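Local coordinates for adenylosuccinate lyase (Francisella tularensis subsp. tularensis SCHU S4, PDB 4EEI) that cleaves adenylosuccinate to AMP and fumarate and probably also releases fumarate from the related SAICAR intermediate, in de novo purine biosynthesis, at the interface of chains A and B and the interface of chains A and C. Numbering follows the deposited sequence. Chains: chain A/B/C, Adenylosuccinate lyase.

Contact 1: the interface of chains A and B. Residues chain A 137-139, 148, 153; chain B 184, 298-301.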
# COMPACT_ATOMS: atom_id res chain seq x y z
N MET A 137 -32.66 15.18 -0.16
CA MET A 137 -32.74 13.87 -0.78
C MET A 137 -31.55 13.00 -0.39
O MET A 137 -30.39 13.35 -0.65
CB MET A 137 -32.84 13.97 -2.31
CG MET A 137 -34.19 14.47 -2.82
SD MET A 137 -35.62 13.61 -2.11
CE MET A 137 -35.31 11.92 -2.63
N GLY A 138 -31.83 11.87 0.25
CA GLY A 138 -30.79 10.88 0.45
C GLY A 138 -30.48 10.27 -0.91
O GLY A 138 -31.38 10.17 -1.75
N ARG A 139 -29.23 9.87 -1.11
CA ARG A 139 -28.83 9.29 -2.39
C ARG A 139 -28.09 7.97 -2.21
O ARG A 139 -27.21 7.86 -1.36
CB ARG A 139 -27.90 10.26 -3.13
CG ARG A 139 -28.59 11.52 -3.65
CD ARG A 139 -27.55 12.44 -4.28
NE ARG A 139 -28.09 13.75 -4.62
CZ ARG A 139 -28.21 14.74 -3.74
NH1 ARG A 139 -27.84 14.57 -2.48
NH2 ARG A 139 -28.70 15.91 -4.13
N MET A 148 -34.42 12.68 3.87
CA MET A 148 -33.79 12.42 5.16
C MET A 148 -33.38 13.75 5.74
O MET A 148 -33.51 14.79 5.08
CB MET A 148 -32.53 11.59 4.95
CG MET A 148 -31.43 12.37 4.25
SD MET A 148 -29.96 11.36 3.93
CE MET A 148 -29.31 11.15 5.59
N LYS A 153 -26.04 14.00 7.87
CA LYS A 153 -24.77 13.87 7.15
C LYS A 153 -23.62 14.28 8.06
O LYS A 153 -22.59 13.60 8.14
CB LYS A 153 -24.77 14.75 5.89
CG LYS A 153 -25.80 14.37 4.84
CD LYS A 153 -25.79 15.36 3.67
CE LYS A 153 -26.73 14.91 2.54
NZ LYS A 153 -26.19 13.74 1.79
N VAL B 184 -32.24 5.07 3.71
CA VAL B 184 -31.10 5.94 3.95
C VAL B 184 -30.91 6.27 5.43
O VAL B 184 -30.50 7.38 5.77
CB VAL B 184 -31.17 7.24 3.11
CG1 VAL B 184 -30.95 6.94 1.64
CG2 VAL B 184 -32.51 7.94 3.31
N TRP B 298 -19.89 7.06 -1.33
CA TRP B 298 -20.59 8.25 -1.76
C TRP B 298 -21.91 8.40 -1.07
O TRP B 298 -22.76 7.48 -1.10
CB TRP B 298 -20.78 8.23 -3.27
CG TRP B 298 -19.51 8.50 -4.05
CD1 TRP B 298 -18.21 8.49 -3.57
CD2 TRP B 298 -19.39 8.81 -5.48
NE1 TRP B 298 -17.32 8.78 -4.57
CE2 TRP B 298 -17.96 8.98 -5.74
CE3 TRP B 298 -20.28 8.97 -6.53
CZ2 TRP B 298 -17.47 9.29 -7.00
CZ3 TRP B 298 -19.78 9.28 -7.79
CH2 TRP B 298 -18.41 9.43 -8.02
N HIS B 299 -22.12 9.57 -0.47
CA HIS B 299 -23.38 9.88 0.18
C HIS B 299 -23.86 8.77 1.06
O HIS B 299 -23.09 8.22 1.88
CB HIS B 299 -24.44 10.24 -0.85
CG HIS B 299 -24.12 11.47 -1.66
ND1 HIS B 299 -23.79 12.64 -1.10
CD2 HIS B 299 -24.09 11.67 -3.04
CE1 HIS B 299 -23.56 13.55 -2.06
NE2 HIS B 299 -23.74 12.96 -3.25
N GLU B 300 -25.12 8.37 0.90
CA GLU B 300 -25.73 7.41 1.79
C GLU B 300 -25.33 5.98 1.43
O GLU B 300 -25.82 5.02 2.02
CB GLU B 300 -27.26 7.56 1.79
CG GLU B 300 -27.75 8.78 2.56
CD GLU B 300 -27.21 10.08 1.99
OE1 GLU B 300 -27.53 10.39 0.83
OE2 GLU B 300 -26.47 10.78 2.71
N ARG B 301 -24.43 5.86 0.46
CA ARG B 301 -23.85 4.57 0.11
C ARG B 301 -23.59 4.39 -1.37
O ARG B 301 -24.33 4.90 -2.22
CB ARG B 301 -24.70 3.41 0.65
CG ARG B 301 -25.69 2.84 -0.35
CD ARG B 301 -25.01 2.04 -1.45
NE ARG B 301 -24.30 0.87 -0.94
CZ ARG B 301 -24.88 -0.25 -0.53
NH1 ARG B 301 -26.20 -0.36 -0.55
NH2 ARG B 301 -24.15 -1.26 -0.08
O HOH W 1 -27.65 12.67 -0.26
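A two-fold, mostly polar interface joins chains A and B of the homotetramer typical of this lyase family, and in this patch B:Glu300 docks against A:Arg139 of strand 135-140. Carboxylate oxygen OE1 of B:Glu300 accepts the backbone N-H of A:Arg139 through its anti lone pair at 2.6 Å, and the bond is nearly straight at 170°. The chain of B:Glu300 folds back at chi2 (60°), which lets the carboxylate lie near the A:Arg139 nitrogen while its own backbone N makes a weak hydrogen bond to the A:Arg139 carbonyl O. The other oxygen, OE2, is met on its syn side by the ammonium NZ of A:Lys153 at 3.1 Å, forming a salt bridge, with NZ 17° out of the carboxylate plane. NZ turns toward the contact through a bend at the last torsion of its chain. One ordered water, 2.5 Å from B:Glu300 OE1, links that oxygen to A:Lys153 NZ and the carbonyl O of A:Met137. Thus OE1 has both a peptide and a water partner, and the nearby ammonium would be expected to stabilise the carboxylate's negative charge. Thioether SD of A:Met148 sits over one carboxylate face, 3.6 Å from B:Glu300 CD. Alongside, the A:Arg139 methylene CD lies 3.8 Å from imidazole CD2 of B:His299, the two side chains pointing the same way. The grip holds B:Glu300 against strand 135-140 and may thereby help to place the adjoining B:Arg301, an AMP-binding residue.

Contact 2: the interface of chains A and C. Residues chain A 269-272, 275; chain C 140-141, 143.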
# COMPACT_ATOMS: atom_id res chain seq x y z
N LYS A 269 -16.47 30.10 -6.54
CA LYS A 269 -16.81 29.15 -5.49
C LYS A 269 -16.36 27.75 -5.91
O LYS A 269 -16.94 27.15 -6.81
CB LYS A 269 -18.30 29.19 -5.19
CG LYS A 269 -18.80 30.54 -4.67
CD LYS A 269 -20.31 30.52 -4.47
CE LYS A 269 -20.80 31.73 -3.66
NZ LYS A 269 -20.93 32.97 -4.48
N ASN A 270 -15.31 27.25 -5.26
CA ASN A 270 -14.77 25.91 -5.51
C ASN A 270 -14.52 25.22 -4.17
O ASN A 270 -14.17 25.88 -3.19
CB ASN A 270 -13.43 26.01 -6.25
CG ASN A 270 -13.57 26.54 -7.65
OD1 ASN A 270 -14.44 26.11 -8.40
ND2 ASN A 270 -12.71 27.49 -8.02
N PRO A 271 -14.66 23.89 -4.13
CA PRO A 271 -14.33 23.13 -2.92
C PRO A 271 -12.83 22.88 -2.78
O PRO A 271 -12.42 21.72 -2.60
CB PRO A 271 -15.05 21.80 -3.13
CG PRO A 271 -15.12 21.64 -4.63
CD PRO A 271 -15.30 23.04 -5.17
N ILE A 272 -12.03 23.93 -2.84
CA ILE A 272 -10.57 23.78 -2.83
C ILE A 272 -10.03 23.28 -1.49
O ILE A 272 -9.01 22.61 -1.45
CB ILE A 272 -9.85 25.08 -3.21
CG1 ILE A 272 -10.36 26.24 -2.35
CG2 ILE A 272 -10.03 25.36 -4.70
CD1 ILE A 272 -9.54 27.51 -2.47
N GLU A 275 -10.76 19.50 -1.29
CA GLU A 275 -9.87 18.83 -2.23
C GLU A 275 -8.47 18.74 -1.64
O GLU A 275 -7.84 17.67 -1.67
CB GLU A 275 -9.87 19.54 -3.59
CG GLU A 275 -11.19 19.30 -4.33
CD GLU A 275 -11.31 20.03 -5.65
OE1 GLU A 275 -10.30 20.59 -6.14
OE2 GLU A 275 -12.43 20.03 -6.20
N SER C 140 -14.32 21.71 -13.48
CA SER C 140 -13.12 21.65 -12.65
C SER C 140 -13.52 21.92 -11.21
O SER C 140 -14.28 22.85 -10.94
CB SER C 140 -12.08 22.66 -13.12
OG SER C 140 -12.64 23.95 -13.19
N HIS C 141 -13.03 21.09 -10.30
CA HIS C 141 -13.50 21.04 -8.92
C HIS C 141 -15.01 20.73 -8.86
O HIS C 141 -15.69 21.11 -7.91
CB HIS C 141 -13.24 22.35 -8.16
CG HIS C 141 -11.92 22.98 -8.46
ND1 HIS C 141 -10.74 22.55 -7.90
CD2 HIS C 141 -11.60 24.02 -9.27
CE1 HIS C 141 -9.74 23.30 -8.34
NE2 HIS C 141 -10.24 24.19 -9.18
N MET C 143 -17.15 22.10 -10.60
CA MET C 143 -17.85 23.33 -10.94
C MET C 143 -17.78 23.60 -12.43
O MET C 143 -16.78 23.30 -13.08
CB MET C 143 -17.25 24.52 -10.17
CG MET C 143 -17.02 24.25 -8.69
SD MET C 143 -18.51 23.70 -7.84
CE MET C 143 -19.57 25.12 -8.04
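The contact belongs to the active site of the fumarase/aspartase superfamily: the end of the SSxMPxKxN signature segment, A:Lys269 and A:Asn270, and the start of helix 272-293 close on C:His141, in the turn between strands 135-140 and 143-149. C:His141, an AMP-binding residue, corresponds to the histidine regarded as the general acid in this family. Its ND1 donates to carboxylate OE1 of A:Glu275 at 2.7 Å, with 173° at the hydrogen. The evidence for close alignment is angular: the acceptor lies within the imidazole plane, and OE1 is met on its syn side, 20° out of the carboxylate plane. The chain of A:Glu275, extended beyond CG, carries its carboxylate from the first helical turn to the ring edge. This bond would set the rotation of the imidazole about CB-CG and leave NE2 pointing away from the glutamate. One ring face is approached by A:Ile272 CG2, 4.1 Å above the plane and offset toward the rim. Above the same face, but displaced past CD2, comes the carboxamide of A:Asn270, whose CG is 3.6 Å from C:His141 CD2. Amide and ring planes differ by 39°, too tilted for a parallel stack. Proline methylene CD of A:Pro271 packs on C:His141 CB at 3.7 Å, helping to restrain the base of the side chain, whose backbone takes left-handed torsions. Beyond the ring, C:Met143 lies along the A:Lys269 and A:Asn270 stretch: its CG meets the A:Asn270 amide oxygen OD1, and successive bends at chi2 and chi3 bring the methyl back toward the A:Lys269 backbone. There, C:Met143 CE ends 3.5 Å from the A:Lys269 carbonyl O.

The C-alpha centres of contact 1 and contact 2 lie about 21 Å apart in the copies given. They share a hairpin, strands 135-140 and 143-149, supplied by chain A in contact 1 and by chain C in contact 2. Two-fold symmetry gives chain A the twin of contact 2 as well, which means that one hairpin meets chain B through its strands and chain C through its turn. Residue 139 is followed directly by residues 140 and 141, linked to succinate and AMP binding. Holding the hairpin from two sides would tie tetramer assembly to an active site that, in this family, is built from three subunits.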